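Local coordinates for protein packaging enzyme P4 (Pseudomonas phage phi6, PDB 4BLO) that hydrolyses nucleoside triphosphates as a hexameric RecA-like packaging ATPase, probably driving viral RNA into the phage capsid, at residues 19-29 / 212-223. Numbering follows the deposited sequence.
Sequences LLDASPVSLQV and LLTDISNLFTQY
Leu19, in the last turn of helix 7-22, lies against Tyr223, with CA atoms 6.0 Å apart, and from there residues 23-29 run antiparallel to helix 208-222. Val25 lies beside Leu219, Leu27 beside Asp215 and Val29 beside Leu212. Tyr223 carries the largest share of the contact. Its CG stands anti to the carbonyl carbon (chi1 -60°), and the ring reaches into the bend between helix 7-22 and strand 26-27. Leu20 CD2 sits over one face of the Tyr223 ring, offset toward the rim, in a CH-pi contact 4.0 Å from the ring centroid. The carbonyl O of Leu19 lies at the ring edge. The hydroxyl of Tyr223 gives a weak hydrogen bond to Ser23 O, with OH and O 3.4 Å apart. A second weak bond runs from Ser23 OG to Gln222 OE1. Val25 packs its CB on Leu219 CD1 at 3.9 Å, and its CG2 meets the Tyr223 hydroxyl. Leu27 splits its branches: CD2 touches Leu212 CD2 at 3.8 Å, while CD1 rests on Asp215 CB. The carboxylate of Asp215 turns to other partners, a salt bridge to Arg195 of a second subunit and a weak bond from Val100 N. The contact joins the end of helix 7-22 and the chain after it to helix 208-222 of the RecA-like core. Ile175 of helix 167-179 touches both Leu20 and Tyr223, strand 34-35 pairs with strand 26-27, and strand 226-231 packs against Ile216 and Phe220.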
loop_
_atom_site.group_PDB
_atom_site.type_symbol
_atom_site.label_atom_id
_atom_site.label_comp_id
_atom_site.label_asym_id
_atom_site.label_seq_id
_atom_site.Cartn_x
_atom_site.Cartn_y
_atom_site.Cartn_z
ATOM N N LEU L 19 12.601 -9.775 -40.252
ATOM C CA LEU L 19 11.507 -9.820 -39.280
ATOM C C LEU L 19 11.717 -8.799 -38.168
ATOM O O LEU L 19 10.770 -8.108 -37.782
ATOM C CB LEU L 19 11.358 -11.221 -38.667
ATOM C CG LEU L 19 10.752 -12.327 -39.538
ATOM C CD1 LEU L 19 11.149 -13.691 -39.020
ATOM C CD2 LEU L 19 9.223 -12.220 -39.613
ATOM N N LEU L 20 12.966 -8.687 -37.687
ATOM C CA LEU L 20 13.357 -7.773 -36.619
ATOM C C LEU L 20 13.282 -6.299 -37.060
ATOM O O LEU L 20 12.766 -5.466 -36.303
ATOM C CB LEU L 20 14.768 -8.120 -36.104
ATOM C CG LEU L 20 14.898 -9.402 -35.271
ATOM C CD1 LEU L 20 16.308 -9.908 -35.274
ATOM C CD2 LEU L 20 14.427 -9.197 -33.840
ATOM N N ASP L 21 13.756 -5.988 -38.283
ATOM C CA ASP L 21 13.764 -4.629 -38.837
ATOM C C ASP L 21 12.380 -4.165 -39.283
ATOM O O ASP L 21 12.083 -2.972 -39.200
ATOM C CB ASP L 21 14.734 -4.548 -40.031
ATOM C CG ASP L 21 16.203 -4.714 -39.681
ATOM O OD1 ASP L 21 16.509 -5.019 -38.506
ATOM O OD2 ASP L 21 17.046 -4.557 -40.590
ATOM N N ALA L 22 11.555 -5.101 -39.783
ATOM C CA ALA L 22 10.217 -4.847 -40.312
ATOM C C ALA L 22 9.271 -4.237 -39.282
ATOM O O ALA L 22 8.531 -3.311 -39.614
ATOM C CB ALA L 22 9.615 -6.137 -40.849
ATOM N N SER L 23 9.286 -4.757 -38.048
ATOM C CA SER L 23 8.379 -4.291 -37.010
ATOM C C SER L 23 9.111 -3.739 -35.764
ATOM O O SER L 23 9.835 -4.489 -35.081
ATOM C CB SER L 23 7.426 -5.413 -36.596
ATOM O OG SER L 23 8.123 -6.536 -36.077
ATOM N N PRO L 24 8.893 -2.431 -35.444
ATOM C CA PRO L 24 9.454 -1.882 -34.198
ATOM C C PRO L 24 8.595 -2.329 -33.005
ATOM O O PRO L 24 7.368 -2.177 -33.040
ATOM C CB PRO L 24 9.414 -0.363 -34.419
ATOM C CG PRO L 24 8.404 -0.136 -35.484
ATOM C CD PRO L 24 8.038 -1.442 -36.135
ATOM N N VAL L 25 9.223 -2.923 -31.976
ATOM C CA VAL L 25 8.480 -3.426 -30.817
ATOM C C VAL L 25 8.922 -2.763 -29.528
ATOM O O VAL L 25 10.030 -2.222 -29.423
ATOM C CB VAL L 25 8.520 -4.972 -30.659
ATOM C CG1 VAL L 25 7.738 -5.663 -31.764
ATOM C CG2 VAL L 25 9.952 -5.512 -30.572
ATOM N N SER L 26 8.035 -2.850 -28.534
ATOM C CA SER L 26 8.228 -2.360 -27.179
ATOM C C SER L 26 7.655 -3.363 -26.182
ATOM O O SER L 26 7.125 -4.403 -26.574
ATOM C CB SER L 26 7.569 -0.995 -27.000
ATOM O OG SER L 26 8.196 -0.007 -27.805
ATOM N N LEU L 27 7.789 -3.062 -24.893
ATOM C CA LEU L 27 7.254 -3.875 -23.810
ATOM C C LEU L 27 6.890 -2.970 -22.662
ATOM O O LEU L 27 7.463 -1.893 -22.516
ATOM C CB LEU L 27 8.222 -4.979 -23.374
ATOM C CG LEU L 27 7.565 -6.181 -22.700
ATOM C CD1 LEU L 27 6.993 -7.142 -23.717
ATOM C CD2 LEU L 27 8.532 -6.889 -21.803
ATOM N N GLN L 28 5.846 -3.285 -21.915
ATOM C CA GLN L 28 5.380 -2.515 -20.781
ATOM C C GLN L 28 4.901 -3.458 -19.690
ATOM O O GLN L 28 4.313 -4.508 -19.994
ATOM C CB GLN L 28 4.269 -1.553 -21.196
ATOM C CG GLN L 28 3.998 -0.443 -20.177
ATOM C CD GLN L 28 2.623 0.163 -20.312
ATOM O OE1 GLN L 28 1.732 -0.368 -20.975
ATOM N NE2 GLN L 28 2.421 1.290 -19.683
ATOM N N VAL L 29 5.173 -3.082 -18.445
ATOM C CA VAL L 29 4.600 -3.729 -17.275
ATOM C C VAL L 29 3.646 -3.222 -16.185
ATOM O O VAL L 29 2.521 -3.706 -16.070
ATOM C CB VAL L 29 5.693 -4.255 -16.322
ATOM C CG1 VAL L 29 5.094 -5.220 -15.311
ATOM C CG2 VAL L 29 6.808 -4.923 -17.112
ATOM N N LEU L 212 1.651 -9.698 -19.677
ATOM C CA LEU L 212 3.052 -9.941 -20.017
ATOM C C LEU L 212 3.225 -11.244 -20.812
ATOM O O LEU L 212 3.966 -11.240 -21.791
ATOM C CB LEU L 212 3.938 -9.974 -18.762
ATOM C CG LEU L 212 5.027 -8.880 -18.653
ATOM C CD1 LEU L 212 5.742 -8.947 -17.311
ATOM C CD2 LEU L 212 6.051 -8.990 -19.771
ATOM N N LEU L 213 2.514 -12.331 -20.421
ATOM C CA LEU L 213 2.560 -13.620 -21.126
ATOM C C LEU L 213 2.079 -13.470 -22.577
ATOM O O LEU L 213 2.709 -14.030 -23.479
ATOM C CB LEU L 213 1.711 -14.682 -20.401
ATOM C CG LEU L 213 2.302 -15.370 -19.173
ATOM C CD1 LEU L 213 1.248 -16.206 -18.478
ATOM C CD2 LEU L 213 3.454 -16.279 -19.546
ATOM N N THR L 214 0.980 -12.694 -22.793
ATOM C CA THR L 214 0.400 -12.408 -24.114
ATOM C C THR L 214 1.382 -11.578 -24.970
ATOM O O THR L 214 1.581 -11.893 -26.151
ATOM C CB THR L 214 -0.954 -11.710 -23.984
ATOM O OG1 THR L 214 -1.832 -12.530 -23.215
ATOM C CG2 THR L 214 -1.591 -11.442 -25.319
ATOM N N ASP L 215 1.986 -10.529 -24.363
ATOM C CA ASP L 215 2.970 -9.658 -25.003
ATOM C C ASP L 215 4.224 -10.465 -25.384
ATOM O O ASP L 215 4.767 -10.270 -26.473
ATOM C CB ASP L 215 3.337 -8.480 -24.082
ATOM C CG ASP L 215 2.309 -7.373 -23.996
ATOM O OD1 ASP L 215 1.278 -7.459 -24.711
ATOM O OD2 ASP L 215 2.551 -6.396 -23.249
ATOM N N ILE L 216 4.661 -11.385 -24.501
ATOM C CA ILE L 216 5.810 -12.255 -24.766
ATOM C C ILE L 216 5.427 -13.243 -25.901
ATOM O O ILE L 216 6.196 -13.403 -26.847
ATOM C CB ILE L 216 6.302 -12.962 -23.475
ATOM C CG1 ILE L 216 7.059 -11.980 -22.564
ATOM C CG2 ILE L 216 7.153 -14.171 -23.793
ATOM C CD1 ILE L 216 7.150 -12.381 -21.106
ATOM N N SER L 217 4.215 -13.840 -25.833
ATOM C CA SER L 217 3.728 -14.782 -26.841
ATOM C C SER L 217 3.682 -14.140 -28.224
ATOM O O SER L 217 4.203 -14.719 -29.174
ATOM C CB SER L 217 2.353 -15.321 -26.457
ATOM O OG SER L 217 1.954 -16.388 -27.302
ATOM N N ASN L 218 3.112 -12.924 -28.328
ATOM C CA ASN L 218 2.988 -12.202 -29.602
ATOM C C ASN L 218 4.368 -11.775 -30.144
ATOM O O ASN L 218 4.580 -11.799 -31.358
ATOM C CB ASN L 218 2.044 -11.013 -29.474
ATOM C CG ASN L 218 0.597 -11.369 -29.191
ATOM O OD1 ASN L 218 -0.156 -10.572 -28.614
ATOM N ND2 ASN L 218 0.161 -12.556 -29.603
ATOM N N LEU L 219 5.312 -11.462 -29.239
ATOM C CA LEU L 219 6.693 -11.123 -29.578
ATOM C C LEU L 219 7.341 -12.323 -30.299
ATOM O O LEU L 219 8.010 -12.147 -31.315
ATOM C CB LEU L 219 7.445 -10.770 -28.279
ATOM C CG LEU L 219 8.413 -9.580 -28.258
ATOM C CD1 LEU L 219 7.792 -8.311 -28.797
ATOM C CD2 LEU L 219 8.907 -9.327 -26.859
ATOM N N PHE L 220 7.064 -13.550 -29.825
ATOM C CA PHE L 220 7.569 -14.779 -30.441
ATOM C C PHE L 220 6.790 -15.122 -31.709
ATOM O O PHE L 220 7.389 -15.659 -32.641
ATOM C CB PHE L 220 7.533 -15.954 -29.457
ATOM C CG PHE L 220 8.427 -15.795 -28.247
ATOM C CD1 PHE L 220 9.630 -15.104 -28.333
ATOM C CD2 PHE L 220 8.088 -16.378 -27.034
ATOM C CE1 PHE L 220 10.460 -14.969 -27.216
ATOM C CE2 PHE L 220 8.927 -16.254 -25.921
ATOM C CZ PHE L 220 10.107 -15.551 -26.018
ATOM N N THR L 221 5.472 -14.808 -31.760
ATOM C CA THR L 221 4.630 -15.068 -32.939
ATOM C C THR L 221 5.114 -14.219 -34.119
ATOM O O THR L 221 5.192 -14.715 -35.241
ATOM C CB THR L 221 3.147 -14.805 -32.629
ATOM O OG1 THR L 221 2.781 -15.506 -31.434
ATOM C CG2 THR L 221 2.223 -15.201 -33.779
ATOM N N GLN L 222 5.478 -12.958 -33.849
ATOM C CA GLN L 222 5.978 -12.009 -34.834
ATOM C C GLN L 222 7.368 -12.406 -35.380
ATOM O O GLN L 222 7.659 -12.107 -36.544
ATOM C CB GLN L 222 6.056 -10.622 -34.203
ATOM C CG GLN L 222 5.700 -9.525 -35.178
ATOM C CD GLN L 222 5.257 -8.283 -34.451
ATOM O OE1 GLN L 222 6.062 -7.620 -33.782
ATOM N NE2 GLN L 222 3.971 -7.934 -34.581
ATOM N N TYR L 223 8.215 -13.065 -34.546
ATOM C CA TYR L 223 9.579 -13.455 -34.924
ATOM C C TYR L 223 9.723 -14.980 -35.186
ATOM O O TYR L 223 10.841 -15.494 -35.229
ATOM C CB TYR L 223 10.585 -12.964 -33.866
ATOM C CG TYR L 223 10.573 -11.458 -33.705
ATOM C CD1 TYR L 223 10.733 -10.620 -34.799
ATOM C CD2 TYR L 223 10.417 -10.872 -32.455
ATOM C CE1 TYR L 223 10.700 -9.234 -34.659
ATOM C CE2 TYR L 223 10.398 -9.484 -32.301
ATOM C CZ TYR L 223 10.556 -8.670 -33.403
ATOM O OH TYR L 223 10.551 -7.299 -33.251
#